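TT1696 protein (Thermus thermophilus, PDB 1UFB) is of unknown function but belongs to the HEPN family of helical-bundle proteins and may bind DNA. Local coordinates at residues 22-34 / 104-116. Sequence-based numbering, arbitrary orientation.
Sequences LGLGDYAWACFAA and YTRLEAEEALDLA
Cys-31 and Ala-109 bring their CA atoms within 5.1 Å where helices 27-34 and 106-116 run side by side, their axes 8.6 Å apart and only 13° from parallel. Small residues permit so close an approach: Ala-30, Cys-31 and Ala-34 face Ala-109, Ala-112 and Ala-116. The Ala-109 methyl is a knob among Leu-22, Tyr-27, Ala-30 and Cys-31, and further along Ala-34 CB lies 3.9 Å from Ala-112 CB and also meets Ala-116. In Cys-31 a chi1 of -74°, which sets SG anti to the carbonyl carbon, carries the sulfur across to Ala-109 CA at 3.7 Å and obliquely beside the Tyr-104 ring. That ring in turn takes the methyl of Ala-28, Ala-28 CB to Tyr-104 CD1 3.6 Å.

These are neighbouring helices of the all-helical bundle of a HEPN domain, and Leu-22, at the end of the preceding helix 4-24, folds over the seam from a third. The hairpin turns at Gly-25, whose positive phi completes a Schellman motif. Leu-22 is a second knob, among Arg-106, Ala-109, Glu-110 and Leu-113; its CD2 meets Leu-113 CD1.

Helix 106-116 starts with a capping box, Glu-108 N donating to Thr-105 OG1 while Thr-105 N donates to Glu-108 OE1. Tyr-27 stands flat against this start: Arg-106 CB sits over one ring face, a CH-pi contact 3.8 Å from the centroid, and Gly-25 O lies over the opposite face. A serine in place of Tyr-27 would probably leave the first turn around Arg-106 without its flat apolar cover and open a gap beside Gly-25. The arginine's long chain bends at chi3 (66°), turning its guanidinium to Glu-110, where Arg-106 NH1 and Glu-110 OE2 form a 2.8 Å salt bridge, the oxygen lying in the guanidinium plane.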
loop_
_atom_site.group_PDB
_atom_site.type_symbol
_atom_site.label_atom_id
_atom_site.label_comp_id
_atom_site.label_asym_id
_atom_site.label_seq_id
_atom_site.Cartn_x
_atom_site.Cartn_y
_atom_site.Cartn_z
ATOM N N LEU A 22 -3.581 -5.198 12.624
ATOM C CA LEU A 22 -4.698 -5.116 13.540
ATOM C C LEU A 22 -4.057 -5.092 14.939
ATOM O O LEU A 22 -4.413 -4.256 15.751
ATOM C CB LEU A 22 -5.600 -6.342 13.291
ATOM C CG LEU A 22 -6.937 -6.576 14.012
ATOM C CD1 LEU A 22 -7.936 -5.414 13.696
ATOM C CD2 LEU A 22 -7.533 -7.939 13.497
ATOM N N GLY A 23 -3.064 -5.967 15.177
ATOM C CA GLY A 23 -2.377 -6.010 16.444
ATOM C C GLY A 23 -1.619 -4.725 16.733
ATOM O O GLY A 23 -1.470 -4.360 17.893
ATOM N N LEU A 24 -1.100 -4.051 15.697
ATOM C CA LEU A 24 -0.393 -2.773 15.864
ATOM C C LEU A 24 -1.368 -1.626 16.095
ATOM O O LEU A 24 -0.950 -0.494 16.428
ATOM C CB LEU A 24 0.396 -2.389 14.587
ATOM C CG LEU A 24 1.543 -3.338 14.167
ATOM C CD1 LEU A 24 1.998 -2.971 12.770
ATOM C CD2 LEU A 24 2.732 -3.195 15.146
ATOM N N GLY A 25 -2.660 -1.879 15.904
ATOM C CA GLY A 25 -3.620 -0.777 16.015
ATOM C C GLY A 25 -3.674 0.117 14.757
ATOM O O GLY A 25 -4.283 1.217 14.764
ATOM N N ASP A 26 -3.083 -0.362 13.643
ATOM C CA ASP A 26 -3.032 0.472 12.386
ATOM C C ASP A 26 -4.185 -0.019 11.496
ATOM O O ASP A 26 -3.981 -0.740 10.532
ATOM C CB ASP A 26 -1.662 0.284 11.694
ATOM C CG ASP A 26 -0.508 0.880 12.488
ATOM O OD1 ASP A 26 -0.756 1.726 13.394
ATOM O OD2 ASP A 26 0.646 0.512 12.201
ATOM N N TYR A 27 -5.412 0.418 11.856
ATOM C CA TYR A 27 -6.640 -0.040 11.213
ATOM C C TYR A 27 -6.786 0.261 9.729
ATOM O O TYR A 27 -7.142 -0.625 8.969
ATOM C CB TYR A 27 -7.883 0.462 12.037
ATOM C CG TYR A 27 -7.747 0.070 13.525
ATOM C CD1 TYR A 27 -8.008 0.981 14.573
ATOM C CD2 TYR A 27 -7.318 -1.219 13.870
ATOM C CE1 TYR A 27 -7.834 0.561 15.981
ATOM C CE2 TYR A 27 -7.138 -1.620 15.201
ATOM C CZ TYR A 27 -7.391 -0.758 16.246
ATOM O OH TYR A 27 -7.201 -1.324 17.522
ATOM N N ALA A 28 -6.515 1.494 9.344
ATOM C CA ALA A 28 -6.591 1.869 7.965
ATOM C C ALA A 28 -5.576 0.990 7.189
ATOM O O ALA A 28 -5.887 0.467 6.091
ATOM C CB ALA A 28 -6.255 3.342 7.817
ATOM N N TRP A 29 -4.365 0.877 7.697
ATOM C CA TRP A 29 -3.377 0.044 6.979
ATOM C C TRP A 29 -3.845 -1.395 6.901
ATOM O O TRP A 29 -3.575 -2.074 5.913
ATOM C CB TRP A 29 -1.981 0.121 7.670
ATOM C CG TRP A 29 -1.202 1.289 7.109
ATOM C CD1 TRP A 29 -1.089 2.537 7.649
ATOM C CD2 TRP A 29 -0.458 1.307 5.878
ATOM N NE1 TRP A 29 -0.302 3.351 6.830
ATOM C CE2 TRP A 29 0.095 2.618 5.734
ATOM C CE3 TRP A 29 -0.192 0.353 4.898
ATOM C CZ2 TRP A 29 0.910 2.992 4.624
ATOM C CZ3 TRP A 29 0.627 0.723 3.793
ATOM C CH2 TRP A 29 1.160 2.041 3.676
ATOM N N ALA A 30 -4.517 -1.897 7.967
ATOM C CA ALA A 30 -5.035 -3.259 7.947
ATOM C C ALA A 30 -6.089 -3.394 6.833
ATOM O O ALA A 30 -6.185 -4.432 6.154
ATOM C CB ALA A 30 -5.717 -3.626 9.352
ATOM N N CYS A 31 -6.921 -2.383 6.663
ATOM C CA CYS A 31 -7.940 -2.417 5.644
ATOM C C CYS A 31 -7.299 -2.419 4.242
ATOM O O CYS A 31 -7.775 -3.097 3.324
ATOM C CB CYS A 31 -8.834 -1.173 5.701
ATOM S SG CYS A 31 -10.004 -1.279 7.174
ATOM N N PHE A 32 -6.264 -1.599 4.091
ATOM C CA PHE A 32 -5.573 -1.567 2.798
ATOM C C PHE A 32 -4.946 -2.952 2.508
ATOM O O PHE A 32 -5.111 -3.526 1.420
ATOM C CB PHE A 32 -4.491 -0.476 2.850
ATOM C CG PHE A 32 -3.612 -0.457 1.619
ATOM C CD1 PHE A 32 -4.136 0.035 0.427
ATOM C CD2 PHE A 32 -2.298 -0.953 1.656
ATOM C CE1 PHE A 32 -3.369 0.055 -0.735
ATOM C CE2 PHE A 32 -1.479 -0.946 0.472
ATOM C CZ PHE A 32 -2.035 -0.439 -0.710
ATOM N N ALA A 33 -4.283 -3.522 3.508
ATOM C CA ALA A 33 -3.651 -4.814 3.340
ATOM C C ALA A 33 -4.706 -5.870 3.040
ATOM O O ALA A 33 -4.444 -6.753 2.282
ATOM C CB ALA A 33 -2.754 -5.183 4.604
ATOM N N ALA A 34 -5.917 -5.766 3.593
ATOM C CA ALA A 34 -6.956 -6.738 3.284
ATOM C C ALA A 34 -7.387 -6.585 1.818
ATOM O O ALA A 34 -7.607 -7.571 1.082
ATOM C CB ALA A 34 -8.183 -6.531 4.226
ATOM N N TYR A 104 -10.529 5.057 10.268
ATOM C CA TYR A 104 -10.754 3.615 10.222
ATOM C C TYR A 104 -10.705 3.011 11.624
ATOM O O TYR A 104 -9.881 3.410 12.411
ATOM C CB TYR A 104 -9.721 2.986 9.260
ATOM C CG TYR A 104 -9.969 3.521 7.861
ATOM C CD1 TYR A 104 -9.507 4.787 7.482
ATOM C CD2 TYR A 104 -10.785 2.804 6.955
ATOM C CE1 TYR A 104 -9.858 5.322 6.231
ATOM C CE2 TYR A 104 -11.146 3.318 5.732
ATOM C CZ TYR A 104 -10.678 4.594 5.363
ATOM O OH TYR A 104 -11.050 5.103 4.153
ATOM N N THR A 105 -11.573 2.044 11.925
ATOM C CA THR A 105 -11.646 1.505 13.295
ATOM C C THR A 105 -11.277 0.011 13.333
ATOM O O THR A 105 -11.140 -0.660 12.269
ATOM C CB THR A 105 -13.103 1.607 13.848
ATOM O OG1 THR A 105 -13.939 0.695 13.083
ATOM C CG2 THR A 105 -13.678 3.063 13.714
ATOM N N ARG A 106 -11.158 -0.517 14.541
ATOM C CA ARG A 106 -10.812 -1.925 14.642
ATOM C C ARG A 106 -11.932 -2.819 14.047
ATOM O O ARG A 106 -11.648 -3.829 13.357
ATOM C CB ARG A 106 -10.536 -2.362 16.107
ATOM C CG ARG A 106 -10.252 -3.894 16.306
ATOM C CD ARG A 106 -9.972 -4.317 17.813
ATOM N NE ARG A 106 -11.193 -4.136 18.651
ATOM C CZ ARG A 106 -12.230 -4.962 18.711
ATOM N NH1 ARG A 106 -12.242 -6.075 17.983
ATOM N NH2 ARG A 106 -13.289 -4.662 19.496
ATOM N N LEU A 107 -13.197 -2.513 14.369
ATOM C CA LEU A 107 -14.259 -3.383 13.877
ATOM C C LEU A 107 -14.279 -3.380 12.342
ATOM O O LEU A 107 -14.576 -4.410 11.714
ATOM C CB LEU A 107 -15.665 -2.972 14.409
ATOM C CG LEU A 107 -15.787 -3.121 15.948
ATOM C CD1 LEU A 107 -17.162 -2.478 16.437
ATOM C CD2 LEU A 107 -15.753 -4.626 16.331
ATOM N N GLU A 108 -14.063 -2.210 11.761
ATOM C CA GLU A 108 -14.009 -2.133 10.281
ATOM C C GLU A 108 -12.901 -3.018 9.687
ATOM O O GLU A 108 -13.081 -3.697 8.657
ATOM C CB GLU A 108 -13.638 -0.772 9.846
ATOM C CG GLU A 108 -14.754 0.105 9.620
ATOM C CD GLU A 108 -14.208 1.319 8.947
ATOM O OE1 GLU A 108 -13.628 2.091 9.716
ATOM O OE2 GLU A 108 -14.319 1.461 7.661
ATOM N N ALA A 109 -11.727 -2.923 10.289
ATOM C CA ALA A 109 -10.584 -3.707 9.837
ATOM C C ALA A 109 -10.827 -5.173 10.100
ATOM O O ALA A 109 -10.414 -6.021 9.296
ATOM C CB ALA A 109 -9.262 -3.214 10.587
ATOM N N GLU A 110 -11.472 -5.559 11.240
ATOM C CA GLU A 110 -11.718 -7.033 11.374
ATOM C C GLU A 110 -12.691 -7.511 10.314
ATOM O O GLU A 110 -12.549 -8.602 9.727
ATOM C CB GLU A 110 -12.206 -7.445 12.826
ATOM C CG GLU A 110 -11.140 -7.075 13.862
ATOM C CD GLU A 110 -11.419 -7.594 15.281
ATOM O OE1 GLU A 110 -12.462 -8.234 15.453
ATOM O OE2 GLU A 110 -10.575 -7.337 16.172
ATOM N N GLU A 111 -13.688 -6.683 10.028
ATOM C CA GLU A 111 -14.624 -7.035 8.972
ATOM C C GLU A 111 -13.842 -7.116 7.628
ATOM O O GLU A 111 -14.031 -8.049 6.819
ATOM C CB GLU A 111 -15.724 -5.980 8.850
ATOM C CG GLU A 111 -16.571 -6.246 7.607
ATOM C CD GLU A 111 -17.579 -5.147 7.442
ATOM O OE1 GLU A 111 -17.208 -3.997 7.010
ATOM O OE2 GLU A 111 -18.747 -5.468 7.789
ATOM N N ALA A 112 -12.905 -6.178 7.425
ATOM C CA ALA A 112 -12.113 -6.197 6.181
ATOM C C ALA A 112 -11.338 -7.515 6.069
ATOM O O ALA A 112 -11.298 -8.131 4.983
ATOM C CB ALA A 112 -11.194 -4.962 6.142
ATOM N N LEU A 113 -10.729 -7.963 7.177
ATOM C CA LEU A 113 -10.034 -9.268 7.160
ATOM C C LEU A 113 -11.022 -10.381 6.847
ATOM O O LEU A 113 -10.715 -11.278 6.086
ATOM C CB LEU A 113 -9.359 -9.591 8.509
ATOM C CG LEU A 113 -8.101 -8.800 8.875
ATOM C CD1 LEU A 113 -7.839 -8.905 10.367
ATOM C CD2 LEU A 113 -6.929 -9.362 8.163
ATOM N N ASP A 114 -12.225 -10.309 7.407
ATOM C CA ASP A 114 -13.224 -11.341 7.151
ATOM C C ASP A 114 -13.560 -11.428 5.669
ATOM O O ASP A 114 -13.674 -12.542 5.089
ATOM C CB ASP A 114 -14.539 -11.023 7.896
ATOM C CG ASP A 114 -14.434 -11.223 9.406
ATOM O OD1 ASP A 114 -13.495 -11.907 9.868
ATOM O OD2 ASP A 114 -15.309 -10.695 10.117
ATOM N N LEU A 115 -13.754 -10.265 5.059
ATOM C CA LEU A 115 -14.126 -10.206 3.636
ATOM C C LEU A 115 -12.971 -10.709 2.745
ATOM O O LEU A 115 -13.187 -11.439 1.771
ATOM C CB LEU A 115 -14.553 -8.749 3.266
ATOM C CG LEU A 115 -15.778 -8.223 4.051
ATOM C CD1 LEU A 115 -16.096 -6.765 3.647
ATOM C CD2 LEU A 115 -16.977 -9.127 3.742
ATOM N N ALA A 116 -11.757 -10.324 3.086
ATOM C CA ALA A 116 -10.619 -10.769 2.306
ATOM C C ALA A 116 -10.446 -12.272 2.448
ATOM O O ALA A 116 -10.128 -12.981 1.448
ATOM C CB ALA A 116 -9.329 -10.034 2.738
#